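Short-chain dehydrogenase/reductase SDR (Vibrio parahaemolyticus, PDB 3GUY) is probably an NAD(P)(H)-dependent oxidoreductase of the short-chain dehydrogenase/reductase family, with a Rossmann fold. Local coordinates at residues 14-19 / 194-199; 97-102 / 144-149. The protein carries 2 engineered substitutions. All coordinates share one frame; numbering follows the deposited sequence.

Overall arrangement
From the N terminus, strand 4-7 leads into helix 12-23, which holds the first half of interaction 1. The chain then builds strands 28-32, 51-53 and 75-78 before helix 93-118 brings in residues 97-102. Strand 124-128 follows, and helix 141-160 closes interaction 2 with residues 144-149, with 41 residues between the two segments. Strand 167-174 comes next, and residues 194-199 at the start of helix 196-207 close the much longer loop of interaction 1. Interaction 2 is thus nested inside it. The centres of the two contacts lie about 22 Å apart, on opposite sides of the chain's centre. Each joins a pair of helices in the layers flanking the parallel sheet.

Interaction 1 of 2, residues 14-19 / 194-199; sequences GAELAK and MSAEDA
Glu-16 lays the aliphatic start of its side chain against the first turn of helix 196-207. This is the close-packed part of the contact. Glu-16 CB lies 3.8 Å from Ala-196 O, and Glu-16 CG lies 3.8 Å from Glu-197 N. The methyl Ala-196 CB meets Glu-16 CG at 3.9 Å. The Glu-16 chain leaves beside its own backbone N and bends at chi2 (-50°). The bend turns the carboxylate onward along its own helix. Glu-16 OE2 forms a salt bridge with Lys-19 NZ at 3.4 Å, with a weak hydrogen bond. The outer side is looser and more polar. There Glu-16 OE1 stands 4.5 Å from Glu-197 OE2, a like-charge pair that Lys-19 may partly offset. Glu-197 is exposed, so solvent probably screens it as well. Ser-195 is the N-cap of the second helix. Ser-195 OG accepts from Asp-198 N at 2.8 Å, with an N-H...O angle of 157°, which fixes the turn that Glu-16 packs on. Deeper in, Leu-17 continues the packing onto Ala-200 and His-204. The contact is helix-to-helix packing in a Rossmann fold, between the helix after the first strand and the one leading to the last strand.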
ATOM      1  N   GLY D  14       2.902  22.514  14.552  1.00 32.19           N
ATOM      2  CA  GLY D  14       1.657  23.156  14.991  1.00 31.52           C
ATOM      3  C   GLY D  14       1.835  24.625  15.339  1.00 30.89           C
ATOM      4  O   GLY D  14       0.995  25.439  14.966  1.00 30.61           O
ATOM      5  N   ALA D  15       2.927  24.970  16.037  1.00 31.39           N
ATOM      6  CA  ALA D  15       3.192  26.372  16.471  1.00 30.67           C
ATOM      7  C   ALA D  15       3.602  27.225  15.265  1.00 31.37           C
ATOM      8  O   ALA D  15       3.148  28.383  15.125  1.00 29.84           O
ATOM      9  CB  ALA D  15       4.299  26.448  17.569  1.00 30.45           C
ATOM     10  N   GLU D  16       4.441  26.643  14.392  1.00 31.31           N
ATOM     11  CA  GLU D  16       4.885  27.342  13.153  1.00 31.97           C
ATOM     12  C   GLU D  16       3.732  27.545  12.194  1.00 31.49           C
ATOM     13  O   GLU D  16       3.651  28.587  11.556  1.00 32.54           O
ATOM     14  CB  GLU D  16       6.022  26.595  12.475  1.00 31.81           C
ATOM     15  CG  GLU D  16       7.251  26.549  13.333  1.00 33.67           C
ATOM     16  CD  GLU D  16       7.651  27.930  13.868  1.00 37.35           C
ATOM     17  OE1 GLU D  16       7.734  28.907  13.078  1.00 38.91           O
ATOM     18  OE2 GLU D  16       7.856  28.034  15.098  1.00 42.91           O
ATOM     19  N   LEU D  17       2.812  26.582  12.104  1.00 31.51           N
ATOM     20  CA  LEU D  17       1.591  26.796  11.298  1.00 30.36           C
ATOM     21  C   LEU D  17       0.737  27.919  11.922  1.00 31.86           C
ATOM     22  O   LEU D  17       0.164  28.761  11.218  1.00 29.45           O
ATOM     23  CB  LEU D  17       0.753  25.509  11.167  1.00 30.34           C
ATOM     24  CG  LEU D  17       1.139  24.518  10.064  1.00 30.61           C
ATOM     25  CD1 LEU D  17       0.376  23.175  10.300  1.00 29.59           C
ATOM     26  CD2 LEU D  17       0.903  25.060   8.626  1.00 28.00           C
ATOM     27  N   ALA D  18       0.656  27.940  13.255  1.00 32.13           N
ATOM     28  CA  ALA D  18      -0.101  29.006  13.911  1.00 33.40           C
ATOM     29  C   ALA D  18       0.425  30.389  13.449  1.00 34.20           C
ATOM     30  O   ALA D  18      -0.354  31.267  13.076  1.00 33.46           O
ATOM     31  CB  ALA D  18      -0.067  28.859  15.452  1.00 32.92           C
ATOM     32  N   LYS D  19       1.747  30.547  13.435  1.00 35.92           N
ATOM     33  CA  LYS D  19       2.372  31.825  13.089  1.00 36.85           C
ATOM     34  C   LYS D  19       2.062  32.254  11.649  1.00 37.34           C
ATOM     35  O   LYS D  19       1.771  33.442  11.416  1.00 37.60           O
ATOM     36  CB  LYS D  19       3.876  31.764  13.326  1.00 37.63           C
ATOM     37  CG  LYS D  19       4.199  31.593  14.766  1.00 39.33           C
ATOM     38  CD  LYS D  19       5.655  31.311  14.983  1.00 43.70           C
ATOM     39  CE  LYS D  19       5.958  31.190  16.460  1.00 46.08           C
ATOM     40  NZ  LYS D  19       7.431  31.017  16.650  1.00 49.32           N
ATOM     41  N   MET D 194      14.534  18.682   8.416  1.00 43.11           N
ATOM     42  CA  MET D 194      13.642  19.674   7.877  1.00 40.89           C
ATOM     43  C   MET D 194      13.135  20.432   9.094  1.00 40.11           C
ATOM     44  O   MET D 194      12.542  19.832   9.991  1.00 39.70           O
ATOM     45  CB  MET D 194      12.479  18.997   7.131  1.00 39.96           C
ATOM     46  CG  MET D 194      11.469  19.939   6.516  1.00 37.11           C
ATOM     47  SD  MET D 194      10.253  19.138   5.463  1.00 27.06           S
ATOM     48  CE  MET D 194       9.711  17.734   6.452  1.00 30.01           C
ATOM     49  N   SER D 195      13.362  21.749   9.117  1.00 38.84           N
ATOM     50  CA  SER D 195      12.877  22.584  10.219  1.00 38.04           C
ATOM     51  C   SER D 195      11.359  22.643  10.192  1.00 37.30           C
ATOM     52  O   SER D 195      10.754  22.645   9.097  1.00 36.06           O
ATOM     53  CB  SER D 195      13.416  24.021  10.094  1.00 37.76           C
ATOM     54  OG  SER D 195      12.656  24.759   9.142  1.00 38.03           O
ATOM     55  N   ALA D 196      10.755  22.752  11.382  1.00 36.34           N
ATOM     56  CA  ALA D 196       9.330  22.995  11.496  1.00 36.28           C
ATOM     57  C   ALA D 196       8.861  24.233  10.723  1.00 36.03           C
ATOM     58  O   ALA D 196       7.763  24.228  10.130  1.00 34.74           O
ATOM     59  CB  ALA D 196       8.920  23.089  12.949  1.00 36.48           C
ATOM     60  N   GLU D 197       9.685  25.286  10.755  1.00 35.79           N
ATOM     61  CA  GLU D 197       9.433  26.526  10.004  1.00 36.53           C
ATOM     62  C   GLU D 197       9.265  26.214   8.521  1.00 34.90           C
ATOM     63  O   GLU D 197       8.304  26.634   7.916  1.00 33.55           O
ATOM     64  CB  GLU D 197      10.599  27.511  10.213  1.00 37.03           C
ATOM     65  CG  GLU D 197      10.433  28.905   9.608  1.00 42.39           C
ATOM     66  CD  GLU D 197      11.571  29.874  10.025  1.00 45.49           C
ATOM     67  OE1 GLU D 197      12.392  30.256   9.175  1.00 48.84           O
ATOM     68  OE2 GLU D 197      11.655  30.248  11.213  1.00 50.67           O
ATOM     69  N   ASP D 198      10.196  25.460   7.944  1.00 34.22           N
ATOM     70  CA  ASP D 198      10.171  25.220   6.475  1.00 34.17           C
ATOM     71  C   ASP D 198       9.075  24.224   6.100  1.00 32.55           C
ATOM     72  O   ASP D 198       8.346  24.446   5.122  1.00 31.86           O
ATOM     73  CB  ASP D 198      11.531  24.770   5.941  1.00 34.56           C
ATOM     74  CG  ASP D 198      12.608  25.857   6.099  1.00 36.93           C
ATOM     75  OD1 ASP D 198      12.239  27.053   6.172  1.00 39.95           O
ATOM     76  OD2 ASP D 198      13.801  25.499   6.149  1.00 38.38           O
ATOM     77  N   ALA D 199       8.920  23.162   6.893  1.00 32.00           N
ATOM     78  CA  ALA D 199       7.773  22.216   6.696  1.00 30.88           C
ATOM     79  C   ALA D 199       6.458  22.944   6.706  1.00 29.84           C
ATOM     80  O   ALA D 199       5.584  22.739   5.830  1.00 28.12           O
ATOM     81  CB  ALA D 199       7.762  21.117   7.790  1.00 31.55           C
TER

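Interaction 2 of 2, residues 97-102 / 144-149; sequences QTLIEN and CAVKWA
Val-146 turns CG1 anti to its carbonyl carbon (chi1 -60°), which directs CG1 to Ile-100 and CG2 to Leu-99 on helix 93-118. Leu-99 sets CG anti to its backbone N (chi1 -161°), and Leu-99 CG comes to 4.1 Å from Val-146 CG2. Val-146 CG1 lies 3.9 Å from Ile-100 CA and 4.0 Å from Ile-100 CG1. Val-146 thus fits between two successive residues, and its side chain crosses each of theirs at about a right angle. All three residues are buried, and their contact is wholly apolar. The backbones come close here, with 6.2 Å between the CA atoms of Ile-100 and Val-146. A wider pi-type turn at 100-102, just before Asn-103, fits the kink of this helix known in the family. On the far side, Gln-97 NE2 donates to Glu-101 OE2 at 3.1 Å from above the carboxylate plane. Lys-147 NZ hydrogen-bonds to Asn-103 OD1. Lys-147 holds the lysine position of the family's YxxxK motif, so this link is consistent with the active site. Ile-100 and Ala-149 pack on their own counterparts in the third subunit. The helix pair thus meets the same pair there, consistent with the four-helix bundle of short-chain dehydrogenase dimers.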
ATOM      1  N   GLN D  97       2.322   2.400  25.698  1.00 25.50           N
ATOM      2  CA  GLN D  97       0.992   2.872  26.027  1.00 27.02           C
ATOM      3  C   GLN D  97       0.838   4.390  25.848  1.00 26.56           C
ATOM      4  O   GLN D  97      -0.159   4.817  25.324  1.00 25.45           O
ATOM      5  CB  GLN D  97       0.557   2.456  27.451  1.00 28.27           C
ATOM      6  CG  GLN D  97      -0.903   2.890  27.807  1.00 30.92           C
ATOM      7  CD  GLN D  97      -1.962   2.491  26.768  1.00 35.63           C
ATOM      8  OE1 GLN D  97      -1.903   1.406  26.202  1.00 41.87           O
ATOM      9  NE2 GLN D  97      -2.946   3.383  26.511  1.00 39.26           N
ATOM     10  N   THR D  98       1.828   5.169  26.283  1.00 26.11           N
ATOM     11  CA  THR D  98       1.853   6.626  26.061  1.00 26.96           C
ATOM     12  C   THR D  98       1.828   6.999  24.584  1.00 26.32           C
ATOM     13  O   THR D  98       1.164   7.978  24.165  1.00 25.53           O
ATOM     14  CB  THR D  98       3.108   7.241  26.679  1.00 26.96           C
ATOM     15  OG1 THR D  98       3.103   6.948  28.070  1.00 27.93           O
ATOM     16  CG2 THR D  98       3.165   8.747  26.444  1.00 28.64           C
ATOM     17  N   LEU D  99       2.572   6.226  23.790  1.00 25.39           N
ATOM     18  CA  LEU D  99       2.594   6.437  22.343  1.00 25.96           C
ATOM     19  C   LEU D  99       1.189   6.272  21.733  1.00 24.41           C
ATOM     20  O   LEU D  99       0.779   7.063  20.864  1.00 24.63           O
ATOM     21  CB  LEU D  99       3.567   5.462  21.683  1.00 25.87           C
ATOM     22  CG  LEU D  99       4.091   5.739  20.290  1.00 29.01           C
ATOM     23  CD1 LEU D  99       4.787   7.106  20.234  1.00 26.15           C
ATOM     24  CD2 LEU D  99       5.026   4.543  19.906  1.00 27.07           C
ATOM     25  N   ILE D 100       0.479   5.228  22.174  1.00 24.30           N
ATOM     26  CA  ILE D 100      -0.867   4.936  21.711  1.00 23.98           C
ATOM     27  C   ILE D 100      -1.812   6.075  22.077  1.00 24.56           C
ATOM     28  O   ILE D 100      -2.574   6.576  21.243  1.00 24.62           O
ATOM     29  CB  ILE D 100      -1.420   3.582  22.290  1.00 23.85           C
ATOM     30  CG1 ILE D 100      -0.676   2.372  21.680  1.00 26.01           C
ATOM     31  CG2 ILE D 100      -2.902   3.445  21.936  1.00 23.20           C
ATOM     32  CD1 ILE D 100      -0.908   1.048  22.356  1.00 21.95           C
ATOM     33  N   GLU D 101      -1.736   6.508  23.335  1.00 25.83           N
ATOM     34  CA  GLU D 101      -2.563   7.623  23.814  1.00 25.78           C
ATOM     35  C   GLU D 101      -2.311   8.921  23.057  1.00 24.66           C
ATOM     36  O   GLU D 101      -3.259   9.550  22.568  1.00 23.78           O
ATOM     37  CB  GLU D 101      -2.325   7.846  25.307  1.00 26.52           C
ATOM     38  CG  GLU D 101      -2.832   6.700  26.175  1.00 29.83           C
ATOM     39  CD  GLU D 101      -2.256   6.725  27.609  1.00 35.29           C
ATOM     40  OE1 GLU D 101      -1.395   7.592  27.947  1.00 40.16           O
ATOM     41  OE2 GLU D 101      -2.663   5.854  28.412  1.00 40.19           O
ATOM     42  N   ASN D 102      -1.049   9.314  22.944  1.00 24.72           N
ATOM     43  CA  ASN D 102      -0.686  10.600  22.324  1.00 25.05           C
ATOM     44  C   ASN D 102      -0.917  10.666  20.808  1.00 25.83           C
ATOM     45  O   ASN D 102      -1.055  11.774  20.255  1.00 27.54           O
ATOM     46  CB  ASN D 102       0.773  10.951  22.534  1.00 24.96           C
ATOM     47  CG  ASN D 102       1.166  11.180  23.983  1.00 27.95           C
ATOM     48  OD1 ASN D 102       0.322  11.273  24.879  1.00 30.39           O
ATOM     49  ND2 ASN D 102       2.501  11.205  24.225  1.00 27.41           N
ATOM     50  N   CYS D 144       5.264   3.167  13.845  1.00 19.51           N
ATOM     51  CA  CYS D 144       4.582   2.834  12.627  1.00 19.88           C
ATOM     52  C   CYS D 144       3.192   2.337  12.964  1.00 19.04           C
ATOM     53  O   CYS D 144       2.199   2.719  12.314  1.00 19.19           O
ATOM     54  CB  CYS D 144       5.342   1.763  11.811  1.00 20.24           C
ATOM     55  SG  CYS D 144       6.866   2.334  11.055  1.00 22.03           S
ATOM     56  N   ALA D 145       3.086   1.491  13.980  1.00 18.15           N
ATOM     57  CA  ALA D 145       1.774   0.947  14.318  1.00 17.92           C
ATOM     58  C   ALA D 145       0.733   2.038  14.511  1.00 17.98           C
ATOM     59  O   ALA D 145      -0.344   1.997  13.862  1.00 17.20           O
ATOM     60  CB  ALA D 145       1.856   0.055  15.543  1.00 15.00           C
ATOM     61  N   VAL D 146       1.044   3.015  15.366  1.00 18.44           N
ATOM     62  CA  VAL D 146       0.087   4.134  15.676  1.00 18.88           C
ATOM     63  C   VAL D 146      -0.164   5.104  14.466  1.00 19.19           C
ATOM     64  O   VAL D 146      -1.280   5.597  14.260  1.00 19.82           O
ATOM     65  CB  VAL D 146       0.472   4.894  16.970  1.00 19.64           C
ATOM     66  CG1 VAL D 146       0.479   3.938  18.200  1.00 19.83           C
ATOM     67  CG2 VAL D 146       1.874   5.634  16.878  1.00 18.54           C
ATOM     68  N   LYS D 147       0.848   5.309  13.639  1.00 20.08           N
ATOM     69  CA  LYS D 147       0.725   6.134  12.439  1.00 19.35           C
ATOM     70  C   LYS D 147      -0.010   5.434  11.332  1.00 20.15           C
ATOM     71  O   LYS D 147      -0.849   6.053  10.662  1.00 18.19           O
ATOM     72  CB  LYS D 147       2.068   6.623  11.962  1.00 19.64           C
ATOM     73  CG  LYS D 147       2.730   7.536  13.012  1.00 20.94           C
ATOM     74  CD  LYS D 147       1.884   8.778  13.258  1.00 23.33           C
ATOM     75  CE  LYS D 147       2.617   9.824  14.115  1.00 27.92           C
ATOM     76  NZ  LYS D 147       1.712  10.920  14.527  1.00 30.19           N
ATOM     77  N   TRP D 148       0.246   4.144  11.142  1.00 18.80           N
ATOM     78  CA  TRP D 148      -0.592   3.366  10.246  1.00 18.14           C
ATOM     79  C   TRP D 148      -2.057   3.328  10.733  1.00 17.08           C
ATOM     80  O   TRP D 148      -3.000   3.324   9.907  1.00 16.78           O
ATOM     81  CB  TRP D 148      -0.096   1.912  10.167  1.00 18.06           C
ATOM     82  CG  TRP D 148       1.121   1.676   9.296  1.00 20.39           C
ATOM     83  CD1 TRP D 148       2.335   2.355   9.340  1.00 18.98           C
ATOM     84  CD2 TRP D 148       1.280   0.655   8.320  1.00 19.63           C
ATOM     85  NE1 TRP D 148       3.205   1.812   8.441  1.00 19.80           N
ATOM     86  CE2 TRP D 148       2.592   0.777   7.792  1.00 20.42           C
ATOM     87  CE3 TRP D 148       0.442  -0.352   7.819  1.00 22.21           C
ATOM     88  CZ2 TRP D 148       3.073  -0.061   6.774  1.00 24.07           C
ATOM     89  CZ3 TRP D 148       0.927  -1.194   6.822  1.00 25.56           C
ATOM     90  CH2 TRP D 148       2.234  -1.036   6.294  1.00 23.98           C
ATOM     91  N   ALA D 149      -2.232   3.217  12.057  1.00 16.65           N
ATOM     92  CA  ALA D 149      -3.573   3.227  12.658  1.00 18.03           C
ATOM     93  C   ALA D 149      -4.352   4.526  12.286  1.00 17.99           C
ATOM     94  O   ALA D 149      -5.468   4.485  11.787  1.00 17.79           O
ATOM     95  CB  ALA D 149      -3.485   3.049  14.183  1.00 17.73           C
TER